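Local coordinates for devB protein (Vibrio cholerae O1 biovar eltor str. N16961, PDB 1Y89) that probably hydrolyses 6-phosphogluconolactone to 6-phosphogluconate, the second step of the oxidative pentose phosphate pathway, at residues Tyr189-Ala194 against Thr225-Asp230; Tyr155-Leu160 against Ser175-Val180; Leu47-Pro52 against Ala86-Lys91; Val72-Ala77 against Leu103-Pro108. All blocks are in the same frame, centred on the assembly; numbering follows the deposited sequence.

Contact 1 of 4, residues Tyr189-Ala194 against Thr225-Asp230; sequences YLVLGA and TEWYLD
Tyr189-Val191 and Thr225-Asp230 run side by side as neighbouring parallel strands, their directions only 14° apart, with Tyr189 facing Trp227 and Leu190 facing Tyr228. The bonds alternate as parallel pairing requires: Tyr189 N gives to Glu226 O, Tyr189 O takes Tyr228 N at 2.8 Å in an almost straight bond, and Val191 N gives to Tyr228 O. On the face bearing Tyr189, its ring and the six-membered ring of Trp227 form an offset stack, centroids 4.5 Å apart and planes inclined by 26°. The two side chains point the same way. CD2 of Tyr189 lies over the indole rim, 3.6 Å from Trp227 CZ2, while Tyr189 CB sits over the same face in a CH-pi contact. Thr225 CG2 closes on the edge of the tyrosine ring. Further along, Val191 CB meets Leu229 CD2 at 3.6 Å, two aliphatic chains that suit a face covered by Val200. On the other face, Leu190 CD2 rests 3.7 Å from Tyr228 CB. Beyond Leu192, Gly193 N gives to Asp230 OD1 on its syn side at 2.9 Å, and that oxygen also caps Ala233 N of helix 231-234. The positive phi of Gly193, 100°, suits a residue without CB. The two parallel strands are joined through helix 197-205 in a beta-alpha-beta crossover of the Rossmann-like sheet: that helix covers the Val191 and Trp227 face through Val200 and Ile203, helix 10-25 covers Leu190 and Tyr228 through Leu17, and strands 134-137 and 2-7 continue the sheet on either side.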
loop_
_atom_site.group_PDB
_atom_site.type_symbol
_atom_site.label_atom_id
_atom_site.label_comp_id
_atom_site.label_asym_id
_atom_site.label_seq_id
_atom_site.Cartn_x
_atom_site.Cartn_y
_atom_site.Cartn_z
ATOM N N TYR A 189 4.541 -0.062 10.935
ATOM C CA TYR A 189 5.789 0.450 11.503
ATOM C C TYR A 189 6.131 1.771 10.827
ATOM O O TYR A 189 6.246 1.814 9.597
ATOM C CB TYR A 189 6.926 -0.537 11.262
ATOM C CG TYR A 189 6.787 -1.827 12.038
ATOM C CD1 TYR A 189 7.082 -1.861 13.409
ATOM C CD2 TYR A 189 6.404 -3.029 11.393
ATOM C CE1 TYR A 189 6.980 -3.022 14.144
ATOM C CE2 TYR A 189 6.280 -4.230 12.123
ATOM C CZ TYR A 189 6.590 -4.214 13.492
ATOM O OH TYR A 189 6.493 -5.359 14.255
ATOM N N LEU A 190 6.212 2.843 11.619
ATOM C CA LEU A 190 6.357 4.197 11.091
ATOM C C LEU A 190 7.813 4.558 11.346
ATOM O O LEU A 190 8.227 4.778 12.496
ATOM C CB LEU A 190 5.415 5.176 11.806
ATOM C CG LEU A 190 3.934 4.753 11.869
ATOM C CD1 LEU A 190 3.095 5.857 12.595
ATOM C CD2 LEU A 190 3.378 4.424 10.438
ATOM N N VAL A 191 8.599 4.582 10.261
ATOM C CA VAL A 191 10.064 4.603 10.405
ATOM C C VAL A 191 10.608 5.695 9.508
ATOM O O VAL A 191 10.777 5.472 8.311
ATOM C CB VAL A 191 10.688 3.245 10.024
ATOM C CG1 VAL A 191 12.188 3.249 10.326
ATOM C CG2 VAL A 191 9.999 2.105 10.803
ATOM N N LEU A 192 10.869 6.857 10.111
ATOM C CA LEU A 192 11.242 8.060 9.391
ATOM C C LEU A 192 12.610 8.595 9.791
ATOM O O LEU A 192 12.999 8.514 10.962
ATOM C CB LEU A 192 10.191 9.159 9.610
ATOM C CG LEU A 192 8.960 9.064 8.701
ATOM C CD1 LEU A 192 8.199 7.759 8.801
ATOM C CD2 LEU A 192 8.026 10.229 8.957
ATOM N N GLY A 193 13.324 9.151 8.808
ATOM C CA GLY A 193 14.557 9.928 9.057
ATOM C C GLY A 193 15.836 9.134 8.808
ATOM O O GLY A 193 15.845 7.891 8.842
ATOM N N ALA A 194 16.924 9.862 8.546
ATOM C CA ALA A 194 18.208 9.262 8.219
ATOM C C ALA A 194 18.731 8.378 9.349
ATOM O O ALA A 194 19.491 7.435 9.102
ATOM C CB ALA A 194 19.248 10.381 7.878
ATOM N N THR A 225 0.807 -6.246 7.469
ATOM C CA THR A 225 1.924 -5.614 8.171
ATOM C C THR A 225 2.481 -4.557 7.212
ATOM O O THR A 225 2.740 -4.870 6.048
ATOM C CB THR A 225 3.021 -6.626 8.490
ATOM O OG1 THR A 225 2.483 -7.669 9.298
ATOM C CG2 THR A 225 4.166 -5.963 9.257
ATOM N N GLU A 226 2.669 -3.333 7.692
ATOM C CA GLU A 226 3.134 -2.251 6.835
ATOM C C GLU A 226 4.392 -1.624 7.362
ATOM O O GLU A 226 4.587 -1.507 8.591
ATOM C CB GLU A 226 2.068 -1.156 6.740
ATOM C CG GLU A 226 0.754 -1.697 6.283
ATOM C CD GLU A 226 -0.316 -0.653 6.179
ATOM O OE1 GLU A 226 -0.521 0.128 7.143
ATOM O OE2 GLU A 226 -0.956 -0.633 5.115
ATOM N N TRP A 227 5.200 -1.143 6.428
ATOM C CA TRP A 227 6.343 -0.315 6.725
ATOM C C TRP A 227 6.149 1.020 6.005
ATOM O O TRP A 227 6.048 1.055 4.766
ATOM C CB TRP A 227 7.634 -1.005 6.239
ATOM C CG TRP A 227 7.917 -2.253 7.050
ATOM C CD1 TRP A 227 7.355 -3.474 6.903
ATOM C CD2 TRP A 227 8.769 -2.329 8.182
ATOM N NE1 TRP A 227 7.838 -4.339 7.875
ATOM C CE2 TRP A 227 8.715 -3.651 8.665
ATOM C CE3 TRP A 227 9.604 -1.408 8.821
ATOM C CZ2 TRP A 227 9.457 -4.079 9.769
ATOM C CZ3 TRP A 227 10.351 -1.842 9.930
ATOM C CH2 TRP A 227 10.258 -3.156 10.387
ATOM N N TYR A 228 6.060 2.104 6.769
ATOM C CA TYR A 228 5.903 3.457 6.201
ATOM C C TYR A 228 7.259 4.147 6.347
ATOM O O TYR A 228 7.708 4.363 7.476
ATOM C CB TYR A 228 4.876 4.267 7.019
ATOM C CG TYR A 228 3.421 4.008 6.655
ATOM C CD1 TYR A 228 2.878 2.737 6.744
ATOM C CD2 TYR A 228 2.594 5.039 6.233
ATOM C CE1 TYR A 228 1.558 2.504 6.383
ATOM C CE2 TYR A 228 1.279 4.825 5.876
ATOM C CZ TYR A 228 0.768 3.545 5.944
ATOM O OH TYR A 228 -0.525 3.308 5.549
ATOM N N LEU A 229 7.920 4.470 5.236
ATOM C CA LEU A 229 9.218 5.127 5.328
ATOM C C LEU A 229 9.158 6.450 4.586
ATOM O O LEU A 229 8.329 6.623 3.686
ATOM C CB LEU A 229 10.309 4.277 4.646
ATOM C CG LEU A 229 10.487 2.789 5.001
ATOM C CD1 LEU A 229 11.728 2.272 4.297
ATOM C CD2 LEU A 229 10.559 2.478 6.459
ATOM N N ASP A 230 10.061 7.363 4.935
ATOM C CA ASP A 230 10.329 8.478 4.056
ATOM C C ASP A 230 11.603 8.191 3.282
ATOM O O ASP A 230 12.273 7.174 3.540
ATOM C CB ASP A 230 10.370 9.824 4.815
ATOM C CG ASP A 230 11.464 9.894 5.878
ATOM O OD1 ASP A 230 12.130 8.882 6.187
ATOM O OD2 ASP A 230 11.649 11.000 6.427
#

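Contact 2 of 4, residues Tyr155-Leu160 against Ser175-Val180; sequences YADANL and SKTAKV
The hydroxyl OG1 of Thr177 gives a hydrogen bond of 2.7 Å to Asn159 O, tying the loop 155-160 to the N-cap residue of helix 178-183. With chi1 at 56°, OG1 is held between the backbone N and the carbonyl carbon, and the methyl CG2 is turned toward Asp157 OD2, 3.7 Å away. Threonine suits the place because one branch bonds while the other packs. Its backbone N also gives to Leu160 O at 3.1 Å, approaching from above the carbonyl plane, so one residue holds two successive carbonyls of the loop. Asp157 shapes that loop from within: its OD1 accepts from Asn159 N, which makes an Asx turn. Lys179, in the first turn of the helix, has an extended chain whose methylenes pass the carbonyls of Asp157 and Ala158 before NZ gives to Ala158 O at 2.7 Å. Leu160 supplies the apolar part, its CB 3.8 Å from Val180 CG2, with the two side chains crossing at about a right angle; helix 108-122 also packs on Leu160, through Ala116 and Met119. At the helix start, a water bridges the two segments, giving to Asp157 O at 2.8 Å and accepting from Lys179 N at 3.0 Å.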
loop_
_atom_site.group_PDB
_atom_site.type_symbol
_atom_site.label_atom_id
_atom_site.label_comp_id
_atom_site.label_asym_id
_atom_site.label_seq_id
_atom_site.Cartn_x
_atom_site.Cartn_y
_atom_site.Cartn_z
ATOM N N TYR A 155 8.361 -14.059 22.924
ATOM C CA TYR A 155 7.477 -14.109 21.770
ATOM C C TYR A 155 6.393 -15.145 21.956
ATOM O O TYR A 155 5.463 -15.189 21.165
ATOM C CB TYR A 155 8.249 -14.389 20.458
ATOM C CG TYR A 155 9.205 -13.293 20.120
ATOM C CD1 TYR A 155 8.770 -12.122 19.450
ATOM C CD2 TYR A 155 10.525 -13.387 20.492
ATOM C CE1 TYR A 155 9.666 -11.088 19.157
ATOM C CE2 TYR A 155 11.437 -12.354 20.195
ATOM C CZ TYR A 155 10.998 -11.215 19.540
ATOM O OH TYR A 155 11.928 -10.224 19.290
ATOM N N ALA A 156 6.507 -15.979 22.982
ATOM C CA ALA A 156 5.484 -16.979 23.247
ATOM C C ALA A 156 4.590 -16.598 24.420
ATOM O O ALA A 156 3.825 -17.431 24.901
ATOM C CB ALA A 156 6.126 -18.353 23.474
ATOM N N ASP A 157 4.678 -15.353 24.886
ATOM C CA ASP A 157 3.925 -14.932 26.087
ATOM C C ASP A 157 2.434 -15.006 25.746
ATOM O O ASP A 157 1.988 -14.422 24.742
ATOM C CB ASP A 157 4.323 -13.512 26.489
ATOM C CG ASP A 157 3.746 -13.072 27.829
ATOM O OD1 ASP A 157 2.776 -13.681 28.362
ATOM O OD2 ASP A 157 4.265 -12.069 28.357
ATOM N N ALA A 158 1.684 -15.744 26.554
ATOM C CA ALA A 158 0.244 -15.913 26.316
ATOM C C ALA A 158 -0.606 -14.750 26.888
ATOM O O ALA A 158 -1.811 -14.618 26.569
ATOM C CB ALA A 158 -0.241 -17.266 26.856
ATOM N N ASN A 159 0.015 -13.925 27.730
ATOM C CA ASN A 159 -0.649 -12.731 28.259
ATOM C C ASN A 159 -0.802 -11.643 27.182
ATOM O O ASN A 159 -0.124 -11.675 26.138
ATOM C CB ASN A 159 0.107 -12.153 29.459
ATOM C CG ASN A 159 0.175 -13.088 30.646
ATOM O OD1 ASN A 159 1.160 -13.076 31.394
ATOM N ND2 ASN A 159 -0.871 -13.848 30.871
ATOM N N LEU A 160 -1.682 -10.670 27.449
ATOM C CA LEU A 160 -1.923 -9.578 26.509
ATOM C C LEU A 160 -1.039 -8.367 26.760
ATOM O O LEU A 160 -0.902 -7.490 25.889
ATOM C CB LEU A 160 -3.409 -9.174 26.494
ATOM C CG LEU A 160 -4.419 -10.313 26.322
ATOM C CD1 LEU A 160 -5.842 -9.772 26.411
ATOM C CD2 LEU A 160 -4.183 -11.050 24.991
ATOM N N SER A 175 3.487 -2.745 28.382
ATOM C CA SER A 175 3.479 -2.936 26.949
ATOM C C SER A 175 2.457 -3.964 26.529
ATOM O O SER A 175 2.209 -4.923 27.262
ATOM C CB SER A 175 4.852 -3.413 26.483
ATOM O OG SER A 175 4.954 -3.439 25.059
ATOM N N LYS A 176 1.893 -3.794 25.338
ATOM C CA LYS A 176 1.270 -4.936 24.661
ATOM C C LYS A 176 2.316 -6.028 24.494
ATOM O O LYS A 176 3.512 -5.716 24.352
ATOM C CB LYS A 176 0.798 -4.539 23.259
ATOM C CG LYS A 176 -0.487 -3.710 23.258
ATOM C CD LYS A 176 -1.003 -3.560 21.787
ATOM C CE LYS A 176 -2.373 -2.850 21.677
ATOM N NZ LYS A 176 -2.483 -1.492 22.292
ATOM N N THR A 177 1.886 -7.298 24.504
ATOM C CA THR A 177 2.791 -8.385 24.157
ATOM C C THR A 177 2.802 -8.597 22.641
ATOM O O THR A 177 1.919 -8.077 21.928
ATOM C CB THR A 177 2.354 -9.703 24.802
ATOM O OG1 THR A 177 0.996 -9.977 24.414
ATOM C CG2 THR A 177 2.487 -9.606 26.324
ATOM N N ALA A 178 3.769 -9.380 22.154
ATOM C CA ALA A 178 3.847 -9.691 20.704
ATOM C C ALA A 178 2.525 -10.296 20.182
ATOM O O ALA A 178 2.077 -10.013 19.064
ATOM C CB ALA A 178 5.006 -10.643 20.426
ATOM N N LYS A 179 1.909 -11.129 21.017
ATOM C CA LYS A 179 0.666 -11.802 20.675
ATOM C C LYS A 179 -0.435 -10.840 20.247
ATOM O O LYS A 179 -1.181 -11.115 19.286
ATOM C CB LYS A 179 0.206 -12.591 21.906
ATOM C CG LYS A 179 -1.138 -13.202 21.799
ATOM C CD LYS A 179 -1.362 -13.994 23.123
ATOM C CE LYS A 179 -2.641 -14.734 23.083
ATOM N NZ LYS A 179 -2.811 -15.674 24.274
ATOM N N VAL A 180 -0.569 -9.725 20.966
ATOM C CA VAL A 180 -1.599 -8.750 20.575
ATOM C C VAL A 180 -1.254 -8.096 19.215
ATOM O O VAL A 180 -2.126 -7.904 18.338
ATOM C CB VAL A 180 -1.780 -7.676 21.675
ATOM C CG1 VAL A 180 -2.789 -6.610 21.238
ATOM C CG2 VAL A 180 -2.214 -8.382 23.020
HETATM O O HOH W 1 3.401 -12.774 23.000
#

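Contact 3 of 4, residues Leu47-Pro52 against Ala86-Lys91; sequences LLASQP and ALLFSK
Leu88 and the Leu48-Ala49 pair make the close part of this contact, where the end of helix 39-48 meets the end of helix 80-89. Leu88 CG is anti to its backbone N (chi1 176°), and from there its two methyls divide the work. CD1 lies against backbone as well as side chain, 3.6 Å from Ala49 N and 3.8 Å from Leu48 CB, while CD2 touches Leu48 CD1 at 3.8 Å. The two leucine chains cross obliquely. Ala49 CB comes within 3.4 Å of Leu87 O where the Ala49 and Leu88 CA atoms are 5.3 Å apart; alanine adds nothing beyond CB at this close approach. No direct hydrogen bond joins the segments. The looser side is the one toward Lys91: only its CB comes near Ala49 CB, at 4.1 Å, and the chain bends at chi2, its far end leading away from Ala49, as suits a charged residue at the surface. There a water gives to both Ala49 O and Lys91 O, each at 2.8 Å, bridging two carbonyls, both acceptors, that cannot bond to each other. Inward, Leu48 meets Ala18 and Met21 of helix 10-25 and Trp59 ahead of strand 62-70, while Leu87 and Leu88 reach back to Phe45 of helix 39-48.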
loop_
_atom_site.group_PDB
_atom_site.type_symbol
_atom_site.label_atom_id
_atom_site.label_comp_id
_atom_site.label_asym_id
_atom_site.label_seq_id
_atom_site.Cartn_x
_atom_site.Cartn_y
_atom_site.Cartn_z
ATOM N N LEU A 47 -1.280 17.073 13.127
ATOM C CA LEU A 47 -2.096 17.102 11.923
ATOM C C LEU A 47 -3.573 16.783 12.238
ATOM O O LEU A 47 -4.501 17.439 11.727
ATOM C CB LEU A 47 -1.530 16.146 10.857
ATOM C CG LEU A 47 -2.338 16.048 9.545
ATOM C CD1 LEU A 47 -2.526 17.438 8.843
ATOM C CD2 LEU A 47 -1.730 15.061 8.568
ATOM N N LEU A 48 -3.795 15.756 13.053
ATOM C CA LEU A 48 -5.151 15.411 13.476
ATOM C C LEU A 48 -5.900 16.523 14.215
ATOM O O LEU A 48 -7.147 16.598 14.166
ATOM C CB LEU A 48 -5.130 14.130 14.341
ATOM C CG LEU A 48 -4.648 12.870 13.620
ATOM C CD1 LEU A 48 -4.561 11.713 14.666
ATOM C CD2 LEU A 48 -5.602 12.516 12.457
ATOM N N ALA A 49 -5.154 17.381 14.897
ATOM C CA ALA A 49 -5.728 18.529 15.604
ATOM C C ALA A 49 -5.952 19.741 14.688
ATOM O O ALA A 49 -6.545 20.746 15.099
ATOM C CB ALA A 49 -4.799 18.930 16.809
ATOM N N SER A 50 -5.447 19.691 13.458
ATOM C CA SER A 50 -5.598 20.823 12.534
ATOM C C SER A 50 -6.882 20.634 11.737
ATOM O O SER A 50 -7.416 19.518 11.649
ATOM C CB SER A 50 -4.441 20.845 11.520
ATOM O OG SER A 50 -4.594 19.756 10.612
ATOM N N GLN A 51 -7.353 21.704 11.127
ATOM C CA GLN A 51 -8.401 21.589 10.105
ATOM C C GLN A 51 -7.837 20.891 8.867
ATOM O O GLN A 51 -6.696 21.183 8.468
ATOM C CB GLN A 51 -8.962 22.974 9.740
ATOM C CG GLN A 51 -9.659 23.669 10.931
ATOM C CD GLN A 51 -10.647 22.755 11.714
ATOM O OE1 GLN A 51 -11.367 21.927 11.131
ATOM N NE2 GLN A 51 -10.653 22.891 13.034
ATOM N N PRO A 52 -8.645 20.019 8.220
ATOM C CA PRO A 52 -10.069 19.760 8.514
ATOM C C PRO A 52 -10.297 18.569 9.477
ATOM O O PRO A 52 -11.437 18.338 9.893
ATOM C CB PRO A 52 -10.636 19.409 7.133
ATOM C CG PRO A 52 -9.502 18.647 6.471
ATOM C CD PRO A 52 -8.182 19.204 7.074
ATOM N N ALA A 86 -1.659 16.649 25.146
ATOM C CA ALA A 86 -1.239 18.034 24.916
ATOM C C ALA A 86 -1.406 18.425 23.449
ATOM O O ALA A 86 -1.911 19.531 23.147
ATOM C CB ALA A 86 0.198 18.234 25.361
ATOM N N LEU A 87 -1.063 17.514 22.540
ATOM C CA LEU A 87 -1.060 17.875 21.106
ATOM C C LEU A 87 -2.402 17.675 20.398
ATOM O O LEU A 87 -2.701 18.372 19.416
ATOM C CB LEU A 87 0.046 17.143 20.331
ATOM C CG LEU A 87 1.501 17.453 20.760
ATOM C CD1 LEU A 87 2.458 16.470 20.010
ATOM C CD2 LEU A 87 1.893 18.907 20.493
ATOM N N LEU A 88 -3.173 16.694 20.875
ATOM C CA LEU A 88 -4.418 16.311 20.200
ATOM C C LEU A 88 -5.653 16.336 21.088
ATOM O O LEU A 88 -6.583 17.147 20.850
ATOM C CB LEU A 88 -4.296 14.924 19.530
ATOM C CG LEU A 88 -5.565 14.362 18.861
ATOM C CD1 LEU A 88 -6.120 15.374 17.777
ATOM C CD2 LEU A 88 -5.281 12.986 18.225
ATOM N N PHE A 89 -5.714 15.436 22.077
ATOM C CA PHE A 89 -7.008 15.222 22.743
ATOM C C PHE A 89 -7.555 16.505 23.346
ATOM O O PHE A 89 -8.753 16.757 23.282
ATOM C CB PHE A 89 -6.956 14.121 23.828
ATOM C CG PHE A 89 -6.349 12.842 23.350
ATOM C CD1 PHE A 89 -6.604 12.368 22.065
ATOM C CD2 PHE A 89 -5.527 12.096 24.197
ATOM C CE1 PHE A 89 -6.043 11.171 21.627
ATOM C CE2 PHE A 89 -4.958 10.924 23.756
ATOM C CZ PHE A 89 -5.212 10.464 22.463
ATOM N N SER A 90 -6.682 17.317 23.929
ATOM C CA SER A 90 -7.117 18.590 24.519
ATOM C C SER A 90 -7.587 19.625 23.467
ATOM O O SER A 90 -8.043 20.715 23.826
ATOM C CB SER A 90 -5.978 19.175 25.337
ATOM O OG SER A 90 -4.948 19.596 24.472
ATOM N N LYS A 91 -7.451 19.299 22.182
ATOM C CA LYS A 91 -7.793 20.241 21.109
ATOM C C LYS A 91 -9.012 19.787 20.316
ATOM O O LYS A 91 -9.354 20.414 19.297
ATOM C CB LYS A 91 -6.623 20.404 20.120
ATOM C CG LYS A 91 -5.257 20.544 20.739
ATOM C CD LYS A 91 -5.099 21.865 21.388
ATOM C CE LYS A 91 -3.730 21.972 21.988
ATOM N NZ LYS A 91 -3.617 23.262 22.700
HETATM O O HOH W 2 -8.373 21.673 17.038
#

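Contact 4 of 4, residues Val72-Ala77 against Leu103-Pro108; sequences VAPDDA and LGENEP
Two type I beta turns meet here at the surface: Ala73-Asp76, in the loop that follows strand 62-70, and Leu103-Asn106, in the loop that leads to helix 108-122. Val72 and Gly104 lie closest in backbone terms after Ala73 and Glu105, whose CA atoms are 4.5 Å apart. Gly104 CA approaches Val72 O at 3.4 Å in a CA-H...O contact, an approach open to glycine because no CB stands on the side that faces Val72 O, where one would clash. Val72 N and Gly104 O are 3.2 Å apart, but the angle is too poor for a hydrogen bond. Glu105 supplies the side-chain part. Its CG lies between the backbone N and the carbonyl carbon (chi1 67°), and a bend at chi2 (-83°) brings CD to the proline ring; OE1 lies 3.6 Å from Pro74 CD, while Glu105 CB is 4.1 Å from Ala73 CA. The two side chains cross at about a right angle. Glu105 OE2 forms a salt bridge with Arg101, and Pro74 packs on that same arginine. With no hydrogen bond between the turns, the contact rests on van der Waals touches, and the carboxylate's charge is probably offset by Arg101, which may also help fix it beside Pro74.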
loop_
_atom_site.group_PDB
_atom_site.type_symbol
_atom_site.label_atom_id
_atom_site.label_comp_id
_atom_site.label_asym_id
_atom_site.label_seq_id
_atom_site.Cartn_x
_atom_site.Cartn_y
_atom_site.Cartn_z
ATOM N N VAL A 72 4.906 6.564 34.311
ATOM C CA VAL A 72 5.013 7.902 34.898
ATOM C C VAL A 72 3.628 8.522 34.900
ATOM O O VAL A 72 2.730 8.061 34.156
ATOM C CB VAL A 72 6.005 8.838 34.118
ATOM C CG1 VAL A 72 7.500 8.366 34.251
ATOM C CG2 VAL A 72 5.591 9.037 32.616
ATOM N N ALA A 73 3.445 9.570 35.714
ATOM C CA ALA A 73 2.171 10.306 35.757
ATOM C C ALA A 73 1.787 10.827 34.365
ATOM O O ALA A 73 2.665 11.140 33.540
ATOM C CB ALA A 73 2.235 11.462 36.772
ATOM N N PRO A 74 0.476 10.896 34.089
ATOM C CA PRO A 74 0.042 11.289 32.754
ATOM C C PRO A 74 0.433 12.728 32.368
ATOM O O PRO A 74 0.347 13.069 31.197
ATOM C CB PRO A 74 -1.482 11.111 32.811
ATOM C CG PRO A 74 -1.808 11.190 34.295
ATOM C CD PRO A 74 -0.660 10.555 34.973
ATOM N N ASP A 75 0.856 13.561 33.317
ATOM C CA ASP A 75 1.346 14.893 32.947
ATOM C C ASP A 75 2.882 15.003 33.025
ATOM O O ASP A 75 3.443 16.096 32.948
ATOM C CB ASP A 75 0.663 15.985 33.778
ATOM C CG ASP A 75 0.968 15.864 35.280
ATOM O OD1 ASP A 75 1.450 14.774 35.726
ATOM O OD2 ASP A 75 0.718 16.867 36.004
ATOM N N ASP A 76 3.549 13.860 33.195
ATOM C CA ASP A 76 5.000 13.801 33.139
ATOM C C ASP A 76 5.459 13.962 31.696
ATOM O O ASP A 76 4.758 13.555 30.769
ATOM C CB ASP A 76 5.492 12.455 33.677
ATOM C CG ASP A 76 6.977 12.440 33.892
ATOM O OD1 ASP A 76 7.712 12.289 32.915
ATOM O OD2 ASP A 76 7.403 12.634 35.039
ATOM N N ALA A 77 6.620 14.590 31.493
ATOM C CA ALA A 77 7.194 14.753 30.145
ATOM C C ALA A 77 7.357 13.413 29.381
ATOM O O ALA A 77 7.326 13.361 28.142
ATOM C CB ALA A 77 8.528 15.437 30.259
ATOM N N LEU A 103 -2.560 3.421 32.835
ATOM C CA LEU A 103 -2.378 4.208 34.056
ATOM C C LEU A 103 -0.912 4.117 34.531
ATOM O O LEU A 103 -0.556 3.292 35.399
ATOM C CB LEU A 103 -3.354 3.729 35.150
ATOM C CG LEU A 103 -4.821 3.659 34.707
ATOM C CD1 LEU A 103 -5.717 3.201 35.916
ATOM C CD2 LEU A 103 -5.337 4.998 34.154
ATOM N N GLY A 104 -0.072 4.978 33.973
ATOM C CA GLY A 104 1.356 4.940 34.248
ATOM C C GLY A 104 1.719 5.324 35.682
ATOM O O GLY A 104 2.822 5.046 36.138
ATOM N N GLU A 105 0.808 5.975 36.387
ATOM C CA GLU A 105 1.072 6.390 37.762
ATOM C C GLU A 105 0.844 5.255 38.756
ATOM O O GLU A 105 1.133 5.406 39.931
ATOM C CB GLU A 105 0.218 7.617 38.154
ATOM C CG GLU A 105 -1.320 7.382 38.239
ATOM C CD GLU A 105 -2.045 7.468 36.888
ATOM O OE1 GLU A 105 -1.452 7.140 35.815
ATOM O OE2 GLU A 105 -3.236 7.842 36.903
ATOM N N ASN A 106 0.315 4.127 38.292
ATOM C CA ASN A 106 -0.122 3.077 39.197
ATOM C C ASN A 106 0.908 1.973 39.288
ATOM O O ASN A 106 1.865 1.947 38.507
ATOM C CB ASN A 106 -1.469 2.511 38.734
ATOM C CG ASN A 106 -2.636 3.411 39.086
ATOM O OD1 ASN A 106 -2.457 4.479 39.669
ATOM N ND2 ASN A 106 -3.848 2.962 38.762
ATOM N N GLU A 107 0.731 1.071 40.249
ATOM C CA GLU A 107 1.630 -0.088 40.376
ATOM C C GLU A 107 1.623 -0.860 39.042
ATOM O O GLU A 107 0.547 -1.276 38.559
ATOM C CB GLU A 107 1.211 -0.965 41.567
ATOM C CG GLU A 107 2.235 -2.016 41.962
ATOM C CD GLU A 107 2.200 -3.235 41.036
ATOM O OE1 GLU A 107 1.098 -3.809 40.857
ATOM O OE2 GLU A 107 3.265 -3.600 40.471
ATOM N N PRO A 108 2.806 -1.028 38.425
ATOM C CA PRO A 108 2.835 -1.523 37.022
ATOM C C PRO A 108 2.263 -2.899 36.772
ATOM O O PRO A 108 1.619 -3.080 35.751
ATOM C CB PRO A 108 4.333 -1.527 36.673
ATOM C CG PRO A 108 4.900 -0.504 37.610
ATOM C CD PRO A 108 4.170 -0.739 38.907
#

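In the fold
Contact 1 is the buried one, inside the central sheet, and it combines regular strand pairing with an aromatic stack. Contact 2 is partly buried and reaches the same sheet near its far side, but its bonds are made by a loop, a helix start and a water; helix 178-183 leads directly along the chain into the strand that opens contact 1. Contacts 3 and 4 lie farther out, their centres each about 18 Å from the centre of the chain. Their segments alternate in sequence, and both involve the neighbourhood of helix 80-89, yet contact 3 is leucine packing between helix ends, whereas contact 4 joins two turns at the surface. Neither has a direct hydrogen bond across it.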